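Local atomic coordinates of putative cytoplasmic protein (Salmonella typhimurium LT2, PDB entry 2Q02), a protein that is of unknown function but binds zinc in a xylose isomerase-like TIM barrel and may act as an isomerase. Residues K6-I11 against R232-G237; K35-N40 against L195-G200; L168-H173 against E213-L218; Y242-F247 against N264-L269. One frame throughout, in Å; residues are numbered along the deposited sequence.

Contact 1. Residues K6-I11 against R232-G237; sequences KTRFCI and RLENMG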
loop_
_atom_site.group_PDB
_atom_site.type_symbol
_atom_site.label_atom_id
_atom_site.label_comp_id
_atom_site.label_asym_id
_atom_site.label_seq_id
_atom_site.Cartn_x
_atom_site.Cartn_y
_atom_site.Cartn_z
ATOM N N LYS A 6 -7.647 -8.067 -15.159
ATOM C CA LYS A 6 -8.462 -7.167 -14.302
ATOM C C LYS A 6 -8.463 -7.636 -12.826
ATOM O O LYS A 6 -8.441 -6.824 -11.890
ATOM C CB LYS A 6 -9.900 -7.038 -14.836
ATOM N N THR A 7 -8.497 -8.961 -12.660
ATOM C CA THR A 7 -8.312 -9.683 -11.384
ATOM C C THR A 7 -7.200 -9.133 -10.483
ATOM O O THR A 7 -7.313 -9.180 -9.250
ATOM C CB THR A 7 -7.923 -11.194 -11.747
ATOM O OG1 THR A 7 -9.090 -11.888 -12.178
ATOM C CG2 THR A 7 -7.236 -12.009 -10.600
ATOM N N ARG A 8 -6.103 -8.695 -11.118
ATOM C CA ARG A 8 -4.897 -8.225 -10.426
ATOM C C ARG A 8 -5.031 -6.830 -9.825
ATOM O O ARG A 8 -4.104 -6.377 -9.170
ATOM C CB ARG A 8 -3.683 -8.196 -11.373
ATOM C CG ARG A 8 -3.206 -9.556 -11.825
ATOM C CD ARG A 8 -2.116 -9.438 -12.886
ATOM N NE ARG A 8 -0.936 -8.760 -12.362
ATOM C CZ ARG A 8 0.094 -8.335 -13.101
ATOM N NH1 ARG A 8 0.118 -8.514 -14.408
ATOM N NH2 ARG A 8 1.106 -7.699 -12.526
ATOM N N PHE A 9 -6.136 -6.131 -10.066
ATOM C CA PHE A 9 -6.311 -4.790 -9.490
ATOM C C PHE A 9 -6.989 -4.852 -8.128
ATOM O O PHE A 9 -7.845 -5.702 -7.880
ATOM C CB PHE A 9 -7.053 -3.854 -10.456
ATOM C CG PHE A 9 -6.221 -3.424 -11.633
ATOM C CD1 PHE A 9 -5.091 -2.626 -11.447
ATOM C CD2 PHE A 9 -6.564 -3.806 -12.928
ATOM C CE1 PHE A 9 -4.291 -2.231 -12.511
ATOM C CE2 PHE A 9 -5.769 -3.394 -14.029
ATOM C CZ PHE A 9 -4.624 -2.607 -13.809
ATOM N N CYS A 10 -6.579 -3.941 -7.240
ATOM C CA CYS A 10 -7.075 -3.888 -5.843
ATOM C C CYS A 10 -7.467 -2.457 -5.521
ATOM O O CYS A 10 -6.797 -1.510 -5.926
ATOM C CB CYS A 10 -5.965 -4.346 -4.875
ATOM S SG CYS A 10 -6.349 -4.339 -3.095
ATOM N N ILE A 11 -8.565 -2.283 -4.810
ATOM C CA ILE A 11 -8.978 -0.946 -4.448
ATOM C C ILE A 11 -8.685 -0.721 -2.972
ATOM O O ILE A 11 -9.255 -1.383 -2.094
ATOM C CB ILE A 11 -10.464 -0.686 -4.759
ATOM C CG1 ILE A 11 -10.841 -1.211 -6.164
ATOM C CG2 ILE A 11 -10.782 0.810 -4.601
ATOM C CD1 ILE A 11 -10.011 -0.655 -7.307
ATOM N N ARG A 232 7.498 -1.076 -16.769
ATOM C CA ARG A 232 8.774 -1.664 -16.425
ATOM C C ARG A 232 8.595 -2.939 -15.594
ATOM O O ARG A 232 9.232 -3.974 -15.877
ATOM C CB ARG A 232 9.620 -0.657 -15.667
ATOM C CG ARG A 232 10.954 -1.227 -15.248
ATOM C CD ARG A 232 11.892 -0.141 -14.789
ATOM N NE ARG A 232 11.373 0.657 -13.658
ATOM C CZ ARG A 232 11.953 1.783 -13.241
ATOM N NH1 ARG A 232 13.056 2.222 -13.863
ATOM N NH2 ARG A 232 11.444 2.474 -12.221
ATOM N N LEU A 233 7.742 -2.850 -14.571
ATOM C CA LEU A 233 7.438 -3.986 -13.707
ATOM C C LEU A 233 6.931 -5.152 -14.530
ATOM O O LEU A 233 7.367 -6.299 -14.340
ATOM C CB LEU A 233 6.417 -3.602 -12.629
ATOM C CG LEU A 233 6.957 -2.693 -11.510
ATOM C CD1 LEU A 233 5.861 -2.157 -10.589
ATOM C CD2 LEU A 233 7.993 -3.424 -10.699
ATOM N N GLU A 234 6.028 -4.850 -15.462
ATOM C CA GLU A 234 5.512 -5.867 -16.374
ATOM C C GLU A 234 6.611 -6.495 -17.234
ATOM O O GLU A 234 6.631 -7.720 -17.433
ATOM C CB GLU A 234 4.418 -5.294 -17.282
ATOM C CG GLU A 234 3.078 -5.044 -16.597
ATOM C CD GLU A 234 2.610 -6.216 -15.750
ATOM O OE1 GLU A 234 2.150 -7.238 -16.318
ATOM O OE2 GLU A 234 2.696 -6.091 -14.511
ATOM N N ASN A 235 7.512 -5.655 -17.739
ATOM C CA ASN A 235 8.599 -6.126 -18.584
ATOM C C ASN A 235 9.620 -6.941 -17.790
ATOM O O ASN A 235 10.176 -7.913 -18.318
ATOM C CB ASN A 235 9.251 -4.961 -19.322
ATOM C CG ASN A 235 8.349 -4.396 -20.418
ATOM O OD1 ASN A 235 7.744 -5.140 -21.191
ATOM N ND2 ASN A 235 8.249 -3.083 -20.479
HETATM N N MSE A 236 9.824 -6.577 -16.518
HETATM C CA MSE A 236 10.735 -7.311 -15.629
HETATM C C MSE A 236 10.075 -8.520 -14.941
HETATM O O MSE A 236 10.719 -9.212 -14.143
HETATM C CB MSE A 236 11.311 -6.380 -14.584
HETATM C CG MSE A 236 12.201 -5.246 -15.104
HETATM SE SE MSE A 236 12.554 -4.013 -13.568
HETATM C CE MSE A 236 13.447 -5.260 -12.362
ATOM N N GLY A 237 8.800 -8.762 -15.251
ATOM C CA GLY A 237 8.126 -10.018 -14.920
ATOM C C GLY A 237 7.175 -9.983 -13.736
ATOM O O GLY A 237 6.780 -11.026 -13.246
#

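Contact 2. Residues K35-N40 against L195-G200; sequences KVELRN and LVHLSG. With ZN (zinc ion), chain E.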
loop_
_atom_site.group_PDB
_atom_site.type_symbol
_atom_site.label_atom_id
_atom_site.label_comp_id
_atom_site.label_asym_id
_atom_site.label_seq_id
_atom_site.Cartn_x
_atom_site.Cartn_y
_atom_site.Cartn_z
ATOM N N LYS A 35 -10.561 -7.501 -4.996
ATOM C CA LYS A 35 -9.516 -7.207 -4.020
ATOM C C LYS A 35 -9.676 -5.824 -3.423
ATOM O O LYS A 35 -9.963 -4.871 -4.140
ATOM C CB LYS A 35 -8.129 -7.323 -4.667
ATOM C CG LYS A 35 -7.773 -8.769 -5.055
ATOM C CD LYS A 35 -6.481 -8.899 -5.870
ATOM C CE LYS A 35 -6.106 -10.352 -6.039
ATOM N NZ LYS A 35 -7.223 -10.977 -6.726
ATOM N N VAL A 36 -9.499 -5.735 -2.106
ATOM C CA VAL A 36 -9.442 -4.447 -1.396
ATOM C C VAL A 36 -8.365 -4.435 -0.338
ATOM O O VAL A 36 -7.798 -5.462 -0.009
ATOM C CB VAL A 36 -10.767 -4.096 -0.648
ATOM C CG1 VAL A 36 -11.896 -3.899 -1.627
ATOM C CG2 VAL A 36 -11.124 -5.188 0.383
ATOM N N GLU A 37 -8.115 -3.252 0.199
ATOM C CA GLU A 37 -7.295 -3.055 1.378
ATOM C C GLU A 37 -8.114 -2.267 2.382
ATOM O O GLU A 37 -8.773 -1.282 2.018
ATOM C CB GLU A 37 -6.047 -2.229 1.042
ATOM C CG GLU A 37 -5.055 -2.887 0.091
ATOM C CD GLU A 37 -3.817 -2.029 -0.114
ATOM O OE1 GLU A 37 -3.853 -1.176 -1.047
ATOM O OE2 GLU A 37 -2.838 -2.185 0.677
ATOM N N LEU A 38 -8.055 -2.669 3.644
ATOM C CA LEU A 38 -8.626 -1.872 4.732
ATOM C C LEU A 38 -7.527 -1.045 5.410
ATOM O O LEU A 38 -6.350 -1.173 5.078
ATOM C CB LEU A 38 -9.379 -2.763 5.730
ATOM C CG LEU A 38 -10.679 -3.424 5.233
ATOM C CD1 LEU A 38 -11.302 -4.267 6.320
ATOM C CD2 LEU A 38 -11.688 -2.410 4.720
ATOM N N ARG A 39 -7.919 -0.176 6.341
ATOM C CA ARG A 39 -6.991 0.785 6.937
ATOM C C ARG A 39 -7.391 1.265 8.357
ATOM O O ARG A 39 -8.583 1.439 8.675
ATOM C CB ARG A 39 -6.885 2.033 6.047
ATOM C CG ARG A 39 -6.781 1.820 4.525
ATOM C CD ARG A 39 -6.666 3.184 3.851
ATOM N NE ARG A 39 -5.547 3.915 4.435
ATOM C CZ ARG A 39 -4.297 3.890 3.977
ATOM N NH1 ARG A 39 -3.969 3.234 2.872
ATOM N NH2 ARG A 39 -3.363 4.559 4.614
ATOM N N ASN A 40 -6.389 1.533 9.190
ATOM C CA ASN A 40 -6.655 2.031 10.555
ATOM C C ASN A 40 -6.669 3.574 10.660
ATOM O O ASN A 40 -6.806 4.111 11.755
ATOM C CB ASN A 40 -5.669 1.449 11.577
ATOM C CG ASN A 40 -4.293 2.041 11.451
ATOM O OD1 ASN A 40 -3.957 2.623 10.417
ATOM N ND2 ASN A 40 -3.477 1.897 12.502
ATOM N N LEU A 195 3.526 -6.160 -3.287
ATOM C CA LEU A 195 2.385 -5.366 -3.710
ATOM C C LEU A 195 2.866 -4.062 -4.300
ATOM O O LEU A 195 3.971 -3.615 -3.995
ATOM C CB LEU A 195 1.506 -5.096 -2.516
ATOM C CG LEU A 195 0.250 -4.268 -2.684
ATOM C CD1 LEU A 195 -0.700 -4.986 -3.557
ATOM C CD2 LEU A 195 -0.378 -4.014 -1.305
ATOM N N VAL A 196 2.043 -3.468 -5.160
ATOM C CA VAL A 196 2.339 -2.144 -5.716
ATOM C C VAL A 196 1.166 -1.205 -5.454
ATOM O O VAL A 196 0.008 -1.596 -5.634
ATOM C CB VAL A 196 2.661 -2.193 -7.234
ATOM C CG1 VAL A 196 2.896 -0.812 -7.776
ATOM C CG2 VAL A 196 3.889 -3.089 -7.493
ATOM N N HIS A 197 1.492 0.007 -4.990
ATOM C CA HIS A 197 0.528 1.059 -4.718
ATOM C C HIS A 197 0.665 2.134 -5.805
ATOM O O HIS A 197 1.761 2.686 -6.017
ATOM C CB HIS A 197 0.763 1.710 -3.348
ATOM C CG HIS A 197 0.141 0.983 -2.195
ATOM N ND1 HIS A 197 0.299 1.398 -0.895
ATOM C CD2 HIS A 197 -0.619 -0.137 -2.139
ATOM C CE1 HIS A 197 -0.345 0.576 -0.085
ATOM N NE2 HIS A 197 -0.908 -0.368 -0.815
ATOM N N LEU A 198 -0.452 2.418 -6.484
ATOM C CA LEU A 198 -0.505 3.355 -7.584
ATOM C C LEU A 198 -1.358 4.547 -7.151
ATOM O O LEU A 198 -2.336 4.418 -6.383
ATOM C CB LEU A 198 -1.117 2.718 -8.839
ATOM C CG LEU A 198 -0.524 1.439 -9.453
ATOM C CD1 LEU A 198 -1.413 0.921 -10.613
ATOM C CD2 LEU A 198 0.890 1.675 -9.923
ATOM N N SER A 199 -0.931 5.712 -7.629
ATOM C CA SER A 199 -1.662 6.956 -7.494
ATOM C C SER A 199 -0.936 7.933 -8.387
ATOM O O SER A 199 0.246 7.733 -8.702
ATOM C CB SER A 199 -1.716 7.461 -6.048
ATOM O OG SER A 199 -0.588 8.224 -5.708
ATOM N N GLY A 200 -1.656 8.958 -8.820
ATOM C CA GLY A 200 -1.091 9.972 -9.683
ATOM C C GLY A 200 -1.007 11.288 -8.947
ATOM O O GLY A 200 -1.724 11.500 -7.975
HETATM ZN ZN ZN E . 1.375 3.141 -0.259
#

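Contact 3. Residues L168-H173 against E213-L218; sequences LLDTFH and EQRIML. With ZN (zinc ion), chain E.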
loop_
_atom_site.group_PDB
_atom_site.type_symbol
_atom_site.label_atom_id
_atom_site.label_comp_id
_atom_site.label_asym_id
_atom_site.label_seq_id
_atom_site.Cartn_x
_atom_site.Cartn_y
_atom_site.Cartn_z
ATOM N N LEU A 168 6.681 -3.412 -0.353
ATOM C CA LEU A 168 5.537 -2.774 -0.960
ATOM C C LEU A 168 6.045 -1.555 -1.763
ATOM O O LEU A 168 6.516 -0.554 -1.197
ATOM C CB LEU A 168 4.564 -2.345 0.133
ATOM C CG LEU A 168 3.154 -2.033 -0.332
ATOM C CD1 LEU A 168 2.276 -1.701 0.903
ATOM C CD2 LEU A 168 3.124 -0.906 -1.407
ATOM N N LEU A 169 5.975 -1.672 -3.084
ATOM C CA LEU A 169 6.454 -0.626 -3.952
ATOM C C LEU A 169 5.309 0.371 -4.207
ATOM O O LEU A 169 4.293 0.046 -4.815
ATOM C CB LEU A 169 6.982 -1.241 -5.256
ATOM C CG LEU A 169 7.946 -0.422 -6.120
ATOM C CD1 LEU A 169 8.320 -1.273 -7.316
ATOM C CD2 LEU A 169 7.368 0.921 -6.578
ATOM N N ASP A 170 5.488 1.586 -3.741
ATOM C CA ASP A 170 4.512 2.634 -3.941
ATOM C C ASP A 170 5.067 3.666 -4.957
ATOM O O ASP A 170 6.129 4.261 -4.732
ATOM C CB ASP A 170 4.255 3.243 -2.581
ATOM C CG ASP A 170 3.146 4.213 -2.588
ATOM O OD1 ASP A 170 3.191 5.128 -3.428
ATOM O OD2 ASP A 170 2.248 4.063 -1.740
ATOM N N THR A 171 4.380 3.853 -6.088
ATOM C CA THR A 171 4.929 4.671 -7.184
ATOM C C THR A 171 5.221 6.123 -6.769
ATOM O O THR A 171 6.147 6.734 -7.290
ATOM C CB THR A 171 4.013 4.723 -8.399
ATOM O OG1 THR A 171 2.728 5.212 -7.994
ATOM C CG2 THR A 171 3.890 3.342 -9.051
ATOM N N PHE A 172 4.436 6.660 -5.844
ATOM C CA PHE A 172 4.694 7.979 -5.287
ATOM C C PHE A 172 6.004 8.003 -4.506
ATOM O O PHE A 172 6.818 8.940 -4.641
ATOM C CB PHE A 172 3.548 8.394 -4.367
ATOM C CG PHE A 172 3.819 9.636 -3.557
ATOM C CD1 PHE A 172 4.402 9.553 -2.301
ATOM C CD2 PHE A 172 3.434 10.891 -4.032
ATOM C CE1 PHE A 172 4.619 10.721 -1.536
ATOM C CE2 PHE A 172 3.636 12.051 -3.275
ATOM C CZ PHE A 172 4.221 11.967 -2.027
ATOM N N HIS A 173 6.188 6.986 -3.672
ATOM C CA HIS A 173 7.382 6.931 -2.830
ATOM C C HIS A 173 8.638 6.656 -3.654
ATOM O O HIS A 173 9.696 7.205 -3.351
ATOM C CB HIS A 173 7.199 5.990 -1.634
ATOM C CG HIS A 173 6.183 6.495 -0.659
ATOM N ND1 HIS A 173 6.347 7.678 0.036
ATOM C CD2 HIS A 173 4.971 6.010 -0.297
ATOM C CE1 HIS A 173 5.287 7.885 0.803
ATOM N NE2 HIS A 173 4.443 6.885 0.625
ATOM N N GLU A 213 -1.156 14.679 0.318
ATOM C CA GLU A 213 -2.318 15.499 -0.075
ATOM C C GLU A 213 -2.456 15.739 -1.610
ATOM O O GLU A 213 -3.539 16.049 -2.090
ATOM C CB GLU A 213 -2.274 16.840 0.694
ATOM C CG GLU A 213 -3.205 17.947 0.214
ATOM C CD GLU A 213 -4.673 17.546 0.169
ATOM O OE1 GLU A 213 -5.044 16.625 0.926
ATOM O OE2 GLU A 213 -5.452 18.161 -0.618
ATOM N N GLN A 214 -1.357 15.607 -2.356
ATOM C CA GLN A 214 -1.368 15.787 -3.815
ATOM C C GLN A 214 -1.704 14.497 -4.559
ATOM O O GLN A 214 -1.823 14.498 -5.779
ATOM C CB GLN A 214 -0.008 16.290 -4.311
ATOM C CG GLN A 214 0.297 17.756 -4.015
ATOM C CD GLN A 214 0.729 18.002 -2.574
ATOM O OE1 GLN A 214 1.734 17.476 -2.112
ATOM N NE2 GLN A 214 -0.033 18.803 -1.869
ATOM N N ARG A 215 -1.851 13.397 -3.834
ATOM C CA ARG A 215 -1.995 12.105 -4.469
ATOM C C ARG A 215 -3.450 11.860 -4.815
ATOM O O ARG A 215 -4.292 11.652 -3.928
ATOM C CB ARG A 215 -1.439 10.983 -3.587
ATOM C CG ARG A 215 0.074 11.003 -3.463
ATOM C CD ARG A 215 0.541 10.077 -2.406
ATOM N NE ARG A 215 0.267 8.698 -2.758
ATOM C CZ ARG A 215 0.607 7.646 -2.012
ATOM N NH1 ARG A 215 1.253 7.803 -0.850
ATOM N NH2 ARG A 215 0.293 6.425 -2.432
ATOM N N ILE A 216 -3.725 11.893 -6.115
ATOM C CA ILE A 216 -5.058 11.627 -6.652
ATOM C C ILE A 216 -5.029 10.325 -7.486
ATOM O O ILE A 216 -4.374 9.370 -7.107
ATOM C CB ILE A 216 -5.603 12.861 -7.414
ATOM C CG1 ILE A 216 -4.739 13.228 -8.638
ATOM C CG2 ILE A 216 -5.663 14.025 -6.463
ATOM C CD1 ILE A 216 -5.221 14.483 -9.369
HETATM N N MSE A 217 -5.756 10.267 -8.587
HETATM C CA MSE A 217 -5.768 9.085 -9.424
HETATM C C MSE A 217 -5.025 9.341 -10.751
HETATM O O MSE A 217 -4.438 10.419 -10.957
HETATM C CB MSE A 217 -7.214 8.607 -9.590
HETATM C CG MSE A 217 -7.766 8.011 -8.287
HETATM SE SE MSE A 217 -7.060 6.161 -7.923
HETATM C CE MSE A 217 -8.203 5.233 -9.182
ATOM N N LEU A 218 -4.999 8.330 -11.620
ATOM C CA LEU A 218 -4.146 8.371 -12.812
ATOM C C LEU A 218 -4.796 9.164 -13.920
ATOM O O LEU A 218 -5.949 8.938 -14.243
ATOM C CB LEU A 218 -3.800 6.950 -13.287
ATOM C CG LEU A 218 -3.056 6.106 -12.230
ATOM C CD1 LEU A 218 -2.627 4.728 -12.791
ATOM C CD2 LEU A 218 -1.862 6.853 -11.673
HETATM ZN ZN ZN E . 1.375 3.141 -0.259
#

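Contact 4. Residues Y242-F247 against N264-L269; sequences YAFEPF and NRSVSL. With ZN (zinc ion), chain E.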
loop_
_atom_site.group_PDB
_atom_site.type_symbol
_atom_site.label_atom_id
_atom_site.label_comp_id
_atom_site.label_asym_id
_atom_site.label_seq_id
_atom_site.Cartn_x
_atom_site.Cartn_y
_atom_site.Cartn_z
ATOM N N TYR A 242 -1.734 -4.729 -8.341
ATOM C CA TYR A 242 -1.713 -3.286 -8.393
ATOM C C TYR A 242 -2.939 -2.790 -7.629
ATOM O O TYR A 242 -4.083 -3.140 -7.950
ATOM C CB TYR A 242 -1.765 -2.813 -9.847
ATOM C CG TYR A 242 -0.524 -3.139 -10.666
ATOM C CD1 TYR A 242 0.661 -2.425 -10.475
ATOM C CD2 TYR A 242 -0.542 -4.145 -11.651
ATOM C CE1 TYR A 242 1.789 -2.702 -11.208
ATOM C CE2 TYR A 242 0.599 -4.431 -12.410
ATOM C CZ TYR A 242 1.760 -3.700 -12.167
ATOM O OH TYR A 242 2.902 -3.936 -12.884
ATOM N N ALA A 243 -2.680 -1.969 -6.617
ATOM C CA ALA A 243 -3.706 -1.408 -5.739
ATOM C C ALA A 243 -3.658 0.085 -5.862
ATOM O O ALA A 243 -2.585 0.661 -5.765
ATOM C CB ALA A 243 -3.452 -1.804 -4.283
ATOM N N PHE A 244 -4.828 0.700 -6.053
ATOM C CA PHE A 244 -4.963 2.140 -6.197
ATOM C C PHE A 244 -5.103 2.773 -4.813
ATOM O O PHE A 244 -5.990 2.383 -4.049
ATOM C CB PHE A 244 -6.168 2.481 -7.093
ATOM C CG PHE A 244 -5.944 2.153 -8.547
ATOM C CD1 PHE A 244 -5.094 2.930 -9.324
ATOM C CD2 PHE A 244 -6.566 1.053 -9.137
ATOM C CE1 PHE A 244 -4.868 2.620 -10.669
ATOM C CE2 PHE A 244 -6.364 0.747 -10.498
ATOM C CZ PHE A 244 -5.509 1.525 -11.258
ATOM N N GLU A 245 -4.203 3.719 -4.493
ATOM C CA GLU A 245 -4.117 4.329 -3.152
ATOM C C GLU A 245 -3.941 5.868 -3.227
ATOM O O GLU A 245 -2.878 6.402 -2.946
ATOM C CB GLU A 245 -2.997 3.674 -2.307
ATOM C CG GLU A 245 -2.949 4.153 -0.835
ATOM C CD GLU A 245 -1.644 3.816 -0.109
ATOM O OE1 GLU A 245 -0.556 3.937 -0.709
ATOM O OE2 GLU A 245 -1.686 3.451 1.084
ATOM N N PRO A 246 -4.992 6.582 -3.620
ATOM C CA PRO A 246 -4.978 8.027 -3.473
ATOM C C PRO A 246 -5.174 8.491 -2.010
ATOM O O PRO A 246 -5.726 7.745 -1.192
ATOM C CB PRO A 246 -6.152 8.454 -4.346
ATOM C CG PRO A 246 -7.088 7.346 -4.246
ATOM C CD PRO A 246 -6.246 6.113 -4.230
ATOM N N PHE A 247 -4.717 9.713 -1.699
ATOM C CA PHE A 247 -4.799 10.303 -0.333
ATOM C C PHE A 247 -5.457 11.697 -0.236
ATOM O O PHE A 247 -5.831 12.135 0.860
ATOM C CB PHE A 247 -3.393 10.459 0.243
ATOM C CG PHE A 247 -2.886 9.263 0.937
ATOM C CD1 PHE A 247 -3.155 9.069 2.283
ATOM C CD2 PHE A 247 -2.097 8.339 0.258
ATOM C CE1 PHE A 247 -2.677 7.949 2.950
ATOM C CE2 PHE A 247 -1.597 7.222 0.910
ATOM C CZ PHE A 247 -1.888 7.026 2.266
ATOM N N ASN A 264 -12.236 3.274 -13.135
ATOM C CA ASN A 264 -12.314 2.870 -14.556
ATOM C C ASN A 264 -11.325 3.661 -15.457
ATOM O O ASN A 264 -10.602 3.059 -16.266
ATOM C CB ASN A 264 -13.757 2.968 -15.081
ATOM C CG ASN A 264 -14.682 1.911 -14.477
ATOM O OD1 ASN A 264 -14.239 0.863 -13.995
ATOM N ND2 ASN A 264 -15.976 2.187 -14.508
ATOM N N ARG A 265 -11.265 4.986 -15.277
ATOM C CA ARG A 265 -10.373 5.826 -16.074
ATOM C C ARG A 265 -8.906 5.454 -15.839
ATOM O O ARG A 265 -8.119 5.412 -16.776
ATOM C CB ARG A 265 -10.624 7.322 -15.809
ATOM N N SER A 266 -8.547 5.166 -14.594
ATOM C CA SER A 266 -7.169 4.794 -14.248
ATOM C C SER A 266 -6.761 3.453 -14.867
ATOM O O SER A 266 -5.717 3.365 -15.509
ATOM C CB SER A 266 -6.980 4.781 -12.738
ATOM O OG SER A 266 -7.079 6.105 -12.227
ATOM N N VAL A 267 -7.599 2.431 -14.695
ATOM C CA VAL A 267 -7.386 1.117 -15.323
ATOM C C VAL A 267 -7.216 1.236 -16.831
ATOM O O VAL A 267 -6.224 0.745 -17.383
ATOM C CB VAL A 267 -8.532 0.131 -14.971
ATOM C CG1 VAL A 267 -8.557 -1.091 -15.905
ATOM C CG2 VAL A 267 -8.365 -0.337 -13.519
ATOM N N SER A 268 -8.162 1.923 -17.476
ATOM C CA SER A 268 -8.161 2.107 -18.934
ATOM C C SER A 268 -6.910 2.796 -19.442
ATOM O O SER A 268 -6.443 2.512 -20.545
ATOM C CB SER A 268 -9.387 2.906 -19.381
ATOM O OG SER A 268 -10.560 2.144 -19.176
ATOM N N LEU A 269 -6.379 3.708 -18.642
ATOM C CA LEU A 269 -5.134 4.371 -18.973
ATOM C C LEU A 269 -3.948 3.401 -19.047
ATOM O O LEU A 269 -3.050 3.589 -19.859
ATOM C CB LEU A 269 -4.843 5.465 -17.957
ATOM C CG LEU A 269 -3.716 6.429 -18.338
ATOM C CD1 LEU A 269 -4.172 7.894 -18.132
ATOM C CD2 LEU A 269 -2.413 6.114 -17.568
HETATM ZN ZN ZN E . 1.375 3.141 -0.259
#

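Contact 1. Residues K6-I11 against R232-G237
The edge of the Arg8 guanidinium, not a face, is what meets the Glu234 carboxylate: NH1 and NH2 grip it end-on, one nitrogen to each oxygen. Arg8 NH1 donates to Glu234 OE1 at 3.1 Å with a nearly straight N-H...O angle of 165°, and this oxygen lies in the guanidinium plane. The second bond of the salt bridge, Arg8 NH2 to Glu234 OE2 at 3.0 Å, is more bent, and its oxygen is tilted from the guanidinium plane; the two flat groups are twisted 40° against each other. Both oxygens are met on their syn sides. The side chains arrive from opposite directions, the nearest CA atoms, those of Arg8 and Glu234, being 12.2 Å apart. Arg8 spans its share with a kink at chi3 (62°), which turns the guanidinium toward the helix.

Neither group depends on this pair alone. Arg8 NE donates to the carbonyl of Gly240, while Glu234 takes a hydrogen bond from Tyr242 OH and a second salt bridge from Arg239. Gly237, at positive phi, closes the helix in a Schellman motif. At the surface of the TIM barrel, the bidentate salt bridge thus ties the 3-10 turn leading into strand 9-12 to the C-terminal end of helix 226-235.

Contact 2. Residues K35-N40 against L195-G200
Strands 35-39 and 193-198 are not neighbours in the barrel sheet, and they face each other across its interior with the CA atoms of Glu37 and His197 10.7 Å apart. That gap is bridged by side chains approaching from opposite directions. Glu37 reaches inward on an extended chain (chi2 -177°), which delivers its carboxylate to the imidazole edge of His197. His197 NE2 donates to Glu37 OE2 at 3.0 Å, with an N-H...O angle of 160°. The oxygen lies close to the ring plane and uses its syn lone pair, although the carboxylate itself is turned 50° from the ring. Leu195 lends an apolar flank, its CD2 standing 3.7 Å from Glu37 OE2.

The buried carboxylate is held from strand 66-73 as well: OE2 also takes hydrogen bonds from Thr69 and Asn71. At the other imidazole nitrogen, His197 ND1 binds the zinc ion at 2.1 Å. Glu37 is a second-shell residue; its bond at NE2 and the zinc at ND1 together hold the ring's rotation, and its negative charge probably makes the histidine a stronger donor to the metal. This arrangement, a zinc-bound histidine hydrogen-bonded to a second-shell carboxylate, lies inside a xylose isomerase-like TIM barrel, where Glu139, Asp170 and Glu245 complete the zinc site.

Contact 3. Residues L168-H173 against E213-L218
Phe172 CG stands anti to its own nitrogen (chi1 170°), laying one face of the ring against the Arg215 side chain, which bends at chi3 to carry the guanidinium on toward Asp170. The meeting takes place at the C-terminal mouth of the TIM barrel, where the loop after strand 193-198 folds over the zinc site. Asp170, at the end of strand 166-170, binds zinc through OD2 and also sits at the N-cap of helix 171-176, its OD1 accepting a weak capping bond from Phe172 N.

Arg215 NH2 donates to Asp170 OD2 at 3.1 Å. The bond is bent, 139° at the hydrogen, with the oxygen tilted from the guanidinium plane and the carboxylate standing almost perpendicular to it. The same metal-binding oxygen is thus shared by zinc and arginine, which probably spreads its negative charge. Arg215 NH2 also reaches the zinc ligand Glu245, while NE bonds to Ser199 and NH1 pairs with Asp212.

The guanidinium and the Phe172 ring are nearly parallel, yet overlap chiefly through the methylene groups. Arg215 CG comes within 3.4 Å of Phe172 CD2, and Arg215 CD makes a CH-pi contact over the ring face, 3.6 Å from the centroid and 19° off its normal.

Contact 4. Residues Y242-F247 against N264-L269
Strand 242-244, the last of the eight in the TIM barrel, packs here against helix 256-271, which follows it in the chain and lies on the outside of the sheet. Phe244 carries the strand's share of the contact. Its ring reaches out to the helix between two consecutive residues: CE1 lies 3.7 Å from Ser266 CB, and CE2 lies 3.8 Å from Val267 CG2. The Phe244 CZ atom touches both, so the far end of the ring rests against the Ser266 CB and a methyl of Val267. Both approaches are oblique to the ring, and no hydrogen bond joins the segments. Val267 presents CG2 because its other methyl, CG1, is the one anti to the backbone N (chi1 164°); the valine crosses the phenylalanine at about a right angle.

Ser266 offers Phe244 its CB, while its hydroxyl is occupied by the carbonyl of Gln262 one turn earlier in the helix and by the backbone N of Leu218. The polar atom of this buried serine is thereby satisfied beside an aromatic ring. Leu198, Met217 and Leu218 also pack on Phe244, whereas Val267 meets Phe9 of the first strand.

The next residue along the strand direction takes the other side of the sheet: Glu245, on an extended chain, points into the barrel and binds zinc through OE1 at 2.1 Å, with OE2 salt-bridged to Arg39. This alternation, an apolar residue toward the helix layer and a metal ligand toward the interior, is characteristic of the strand ends of a metal-binding TIM barrel.

In the fold
Contacts 2, 3 and 4 converge on one zinc ion, supplying His197, Asp170 and Glu245, and their centres lie about 10 Å from one another. The ligands crowd together: Asp170 OD2 and Glu245 OE1 are 3.0 Å apart, a closeness of like charges that the metal and Arg215 would offset. Backbone pairing links them too, with Leu198 N 2.9 Å from Ala243 O and His197 N 2.8 Å from Leu169 O. Contact 1 lies away from the site, its centre about 12 Å from that of contact 4, but Tyr242 OH joins Glu234 OE2 at 2.7 Å. Along the chain, contacts 2 and 3 are nested within the loop closed by contact 1.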